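Local coordinates for protein separin (Saccharomyces cerevisiae, PDB 5U1T) that cleaves the SCC1 subunit of cohesin as a caspase-like cysteine protease at the onset of anaphase, allowing sister chromatids to separate, at residues H1267-S1272 with S1333-Q1338. Numbering follows the deposited sequence.
Sequences HQNLPS and SMLHVQ
The C-terminal end of helix 1252-1269 docks here against the first turns of helix 1332-1347, with Asn1269 laid against Met1334, Leu1335 and Gln1338. Asn1269 and Gln1338 meet tip to tip: ND2 of Asn1269 gives a hydrogen bond to OE1 of Gln1338 at 2.9 Å, bent to 137° at the hydrogen. The acceptor lies nearly in the amide plane of Asn1269, whereas the donor is tilted 25° from the carbonyl plane of Gln1338. With CG beside its own backbone N (chi1 -76°) and the chain extended beyond, Gln1338 also meets the amide of Gln1268, whose NE2 stands 3.6 Å from NE2 of Gln1338, a contact without a hydrogen bond. OD1 of Asn1269 rests 3.4 Å from CB of Met1334, the two side chains crossing at about a right angle. Nearer the backbone, Asn1269 CB packs on Leu1335 CD2 at 3.7 Å, and the same methyl just reaches CD1 of Leu1270 at 4.5 Å. An alanine in place of Asn1269 would probably keep the CB contact with Leu1335 but leave OE1 of Gln1338 without this donor, the Gln1338 amide freer to turn, and Met1334 CB without its neighbour OD1. ND2 also makes a weak hydrogen bond to Ile1265 O, one turn back. Helix 1303-1320 closes the apolar side, with Leu1318 against Leu1270 and Ile1311 against Leu1335, so three helices meet at this corner, away from the probable catalytic Cys1497.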
ATOM      1  N   HIS A1267     -39.281  57.194 -32.244  1.00 54.22           N
ATOM      2  CA  HIS A1267     -40.365  57.019 -33.208  1.00 49.93           C
ATOM      3  C   HIS A1267     -40.083  57.785 -34.482  1.00 49.08           C
ATOM      4  O   HIS A1267     -40.296  57.279 -35.576  1.00 49.86           O
ATOM      5  CB  HIS A1267     -41.700  57.467 -32.612  1.00 48.45           C
ATOM      6  CG  HIS A1267     -42.895  57.132 -33.454  1.00 44.42           C
ATOM      7  ND1 HIS A1267     -44.184  57.372 -33.043  1.00 39.88           N
ATOM      8  CD2 HIS A1267     -42.995  56.570 -34.685  1.00 49.83           C
ATOM      9  CE1 HIS A1267     -45.028  56.973 -33.974  1.00 43.45           C
ATOM     10  NE2 HIS A1267     -44.337  56.492 -34.985  1.00 42.91           N
ATOM     11  N   GLN A1268     -39.580  59.000 -34.347  1.00 54.12           N
ATOM     12  CA  GLN A1268     -39.436  59.851 -35.511  1.00 54.42           C
ATOM     13  C   GLN A1268     -38.082  59.698 -36.194  1.00 54.04           C
ATOM     14  O   GLN A1268     -37.898  60.170 -37.311  1.00 57.04           O
ATOM     15  CB  GLN A1268     -39.679  61.313 -35.125  1.00 53.24           C
ATOM     16  CG  GLN A1268     -38.543  61.977 -34.370  1.00 62.88           C
ATOM     17  CD  GLN A1268     -38.856  63.439 -33.969  1.00 72.82           C
ATOM     18  OE1 GLN A1268     -39.138  63.740 -32.783  1.00 67.83           O
ATOM     19  NE2 GLN A1268     -38.803  64.350 -34.963  1.00 66.22           N
ATOM     20  N   ASN A1269     -37.148  59.003 -35.557  1.00 54.74           N
ATOM     21  CA  ASN A1269     -35.780  58.976 -36.065  1.00 51.39           C
ATOM     22  C   ASN A1269     -35.204  57.602 -36.423  1.00 53.37           C
ATOM     23  O   ASN A1269     -34.135  57.524 -37.032  1.00 51.01           O
ATOM     24  CB  ASN A1269     -34.873  59.654 -35.051  1.00 50.84           C
ATOM     25  CG  ASN A1269     -35.109  61.130 -34.984  1.00 57.96           C
ATOM     26  OD1 ASN A1269     -35.166  61.798 -36.020  1.00 59.14           O
ATOM     27  ND2 ASN A1269     -35.283  61.660 -33.770  1.00 57.49           N
ATOM     28  N   LEU A1270     -35.915  56.539 -36.048  1.00 48.42           N
ATOM     29  CA  LEU A1270     -35.555  55.169 -36.432  1.00 49.58           C
ATOM     30  C   LEU A1270     -36.365  54.674 -37.638  1.00 47.77           C
ATOM     31  O   LEU A1270     -37.585  54.618 -37.581  1.00 49.49           O
ATOM     32  CB  LEU A1270     -35.771  54.218 -35.258  1.00 50.17           C
ATOM     33  CG  LEU A1270     -34.639  53.938 -34.280  1.00 49.87           C
ATOM     34  CD1 LEU A1270     -33.790  55.154 -34.049  1.00 42.55           C
ATOM     35  CD2 LEU A1270     -35.237  53.432 -32.980  1.00 51.35           C
ATOM     36  N   PRO A1271     -35.680  54.274 -38.718  1.00 47.19           N
ATOM     37  CA  PRO A1271     -36.338  53.847 -39.956  1.00 44.82           C
ATOM     38  C   PRO A1271     -37.450  52.834 -39.727  1.00 49.57           C
ATOM     39  O   PRO A1271     -38.458  52.860 -40.429  1.00 55.04           O
ATOM     40  CB  PRO A1271     -35.211  53.207 -40.764  1.00 39.58           C
ATOM     41  CG  PRO A1271     -33.973  53.651 -40.169  1.00 48.78           C
ATOM     42  CD  PRO A1271     -34.226  54.052 -38.754  1.00 53.26           C
ATOM     43  N   SER A1272     -37.273  51.950 -38.758  1.00 52.85           N
ATOM     44  CA  SER A1272     -38.252  50.911 -38.516  1.00 51.35           C
ATOM     45  C   SER A1272     -39.550  51.479 -37.976  1.00 50.96           C
ATOM     46  O   SER A1272     -40.636  51.049 -38.370  1.00 49.57           O
ATOM     47  CB  SER A1272     -37.703  49.878 -37.544  1.00 50.07           C
ATOM     48  OG  SER A1272     -38.427  48.674 -37.686  1.00 49.73           O
ATOM     49  N   SER A1333     -28.098  62.832 -36.281  1.00 62.46           N
ATOM     50  CA  SER A1333     -28.022  64.261 -35.994  1.00 62.31           C
ATOM     51  C   SER A1333     -29.162  64.637 -35.069  1.00 62.08           C
ATOM     52  O   SER A1333     -28.964  65.288 -34.036  1.00 61.82           O
ATOM     53  CB  SER A1333     -28.079  65.075 -37.273  1.00 66.34           C
ATOM     54  OG  SER A1333     -27.581  64.296 -38.349  1.00 76.53           O
ATOM     55  N   MET A1334     -30.349  64.171 -35.424  1.00 57.88           N
ATOM     56  CA  MET A1334     -31.548  64.455 -34.655  1.00 57.84           C
ATOM     57  C   MET A1334     -31.572  63.693 -33.316  1.00 61.28           C
ATOM     58  O   MET A1334     -31.994  64.247 -32.298  1.00 57.79           O
ATOM     59  CB  MET A1334     -32.775  64.128 -35.506  1.00 57.94           C
ATOM     60  CG  MET A1334     -33.975  65.009 -35.288  1.00 64.52           C
ATOM     61  SD  MET A1334     -33.662  66.778 -35.530  1.00 73.47           S
ATOM     62  CE  MET A1334     -32.689  66.726 -37.047  1.00 69.49           C
ATOM     63  N   LEU A1335     -31.115  62.438 -33.304  1.00 56.68           N
ATOM     64  CA  LEU A1335     -30.992  61.710 -32.040  1.00 54.47           C
ATOM     65  C   LEU A1335     -30.152  62.523 -31.080  1.00 55.64           C
ATOM     66  O   LEU A1335     -30.549  62.787 -29.952  1.00 59.71           O
ATOM     67  CB  LEU A1335     -30.345  60.333 -32.221  1.00 56.35           C
ATOM     68  CG  LEU A1335     -31.130  59.181 -32.848  1.00 59.35           C
ATOM     69  CD1 LEU A1335     -30.345  57.889 -32.741  1.00 52.62           C
ATOM     70  CD2 LEU A1335     -32.504  59.046 -32.215  1.00 57.81           C
ATOM     71  N   HIS A1336     -28.981  62.912 -31.562  1.00 57.72           N
ATOM     72  CA  HIS A1336     -28.003  63.691 -30.820  1.00 60.58           C
ATOM     73  C   HIS A1336     -28.627  64.939 -30.212  1.00 65.38           C
ATOM     74  O   HIS A1336     -28.598  65.119 -28.984  1.00 64.09           O
ATOM     75  CB  HIS A1336     -26.840  64.048 -31.761  1.00 65.39           C
ATOM     76  CG  HIS A1336     -25.925  65.126 -31.263  1.00 67.34           C
ATOM     77  ND1 HIS A1336     -25.114  65.850 -32.113  1.00 68.26           N
ATOM     78  CD2 HIS A1336     -25.674  65.596 -30.013  1.00 69.42           C
ATOM     79  CE1 HIS A1336     -24.418  66.728 -31.413  1.00 69.40           C
ATOM     80  NE2 HIS A1336     -24.742  66.602 -30.138  1.00 70.36           N
ATOM     81  N   VAL A1337     -29.198  65.784 -31.072  1.00 60.07           N
ATOM     82  CA  VAL A1337     -29.726  67.068 -30.649  1.00 59.23           C
ATOM     83  C   VAL A1337     -30.878  66.916 -29.673  1.00 56.30           C
ATOM     84  O   VAL A1337     -30.874  67.523 -28.608  1.00 54.73           O
ATOM     85  CB  VAL A1337     -30.198  67.910 -31.863  1.00 63.22           C
ATOM     86  CG1 VAL A1337     -31.093  69.054 -31.415  1.00 54.02           C
ATOM     87  CG2 VAL A1337     -29.002  68.430 -32.647  1.00 56.10           C
ATOM     88  N   GLN A1338     -31.869  66.117 -30.047  1.00 55.64           N
ATOM     89  CA  GLN A1338     -33.076  65.962 -29.237  1.00 55.39           C
ATOM     90  C   GLN A1338     -32.826  65.230 -27.904  1.00 59.39           C
ATOM     91  O   GLN A1338     -33.440  65.552 -26.897  1.00 56.97           O
ATOM     92  CB  GLN A1338     -34.161  65.230 -30.040  1.00 53.89           C
ATOM     93  CG  GLN A1338     -34.855  66.082 -31.097  1.00 60.81           C
ATOM     94  CD  GLN A1338     -35.547  65.252 -32.191  1.00 64.50           C
ATOM     95  OE1 GLN A1338     -35.581  64.022 -32.120  1.00 72.31           O
ATOM     96  NE2 GLN A1338     -36.072  65.915 -33.210  1.00 60.84           N
TER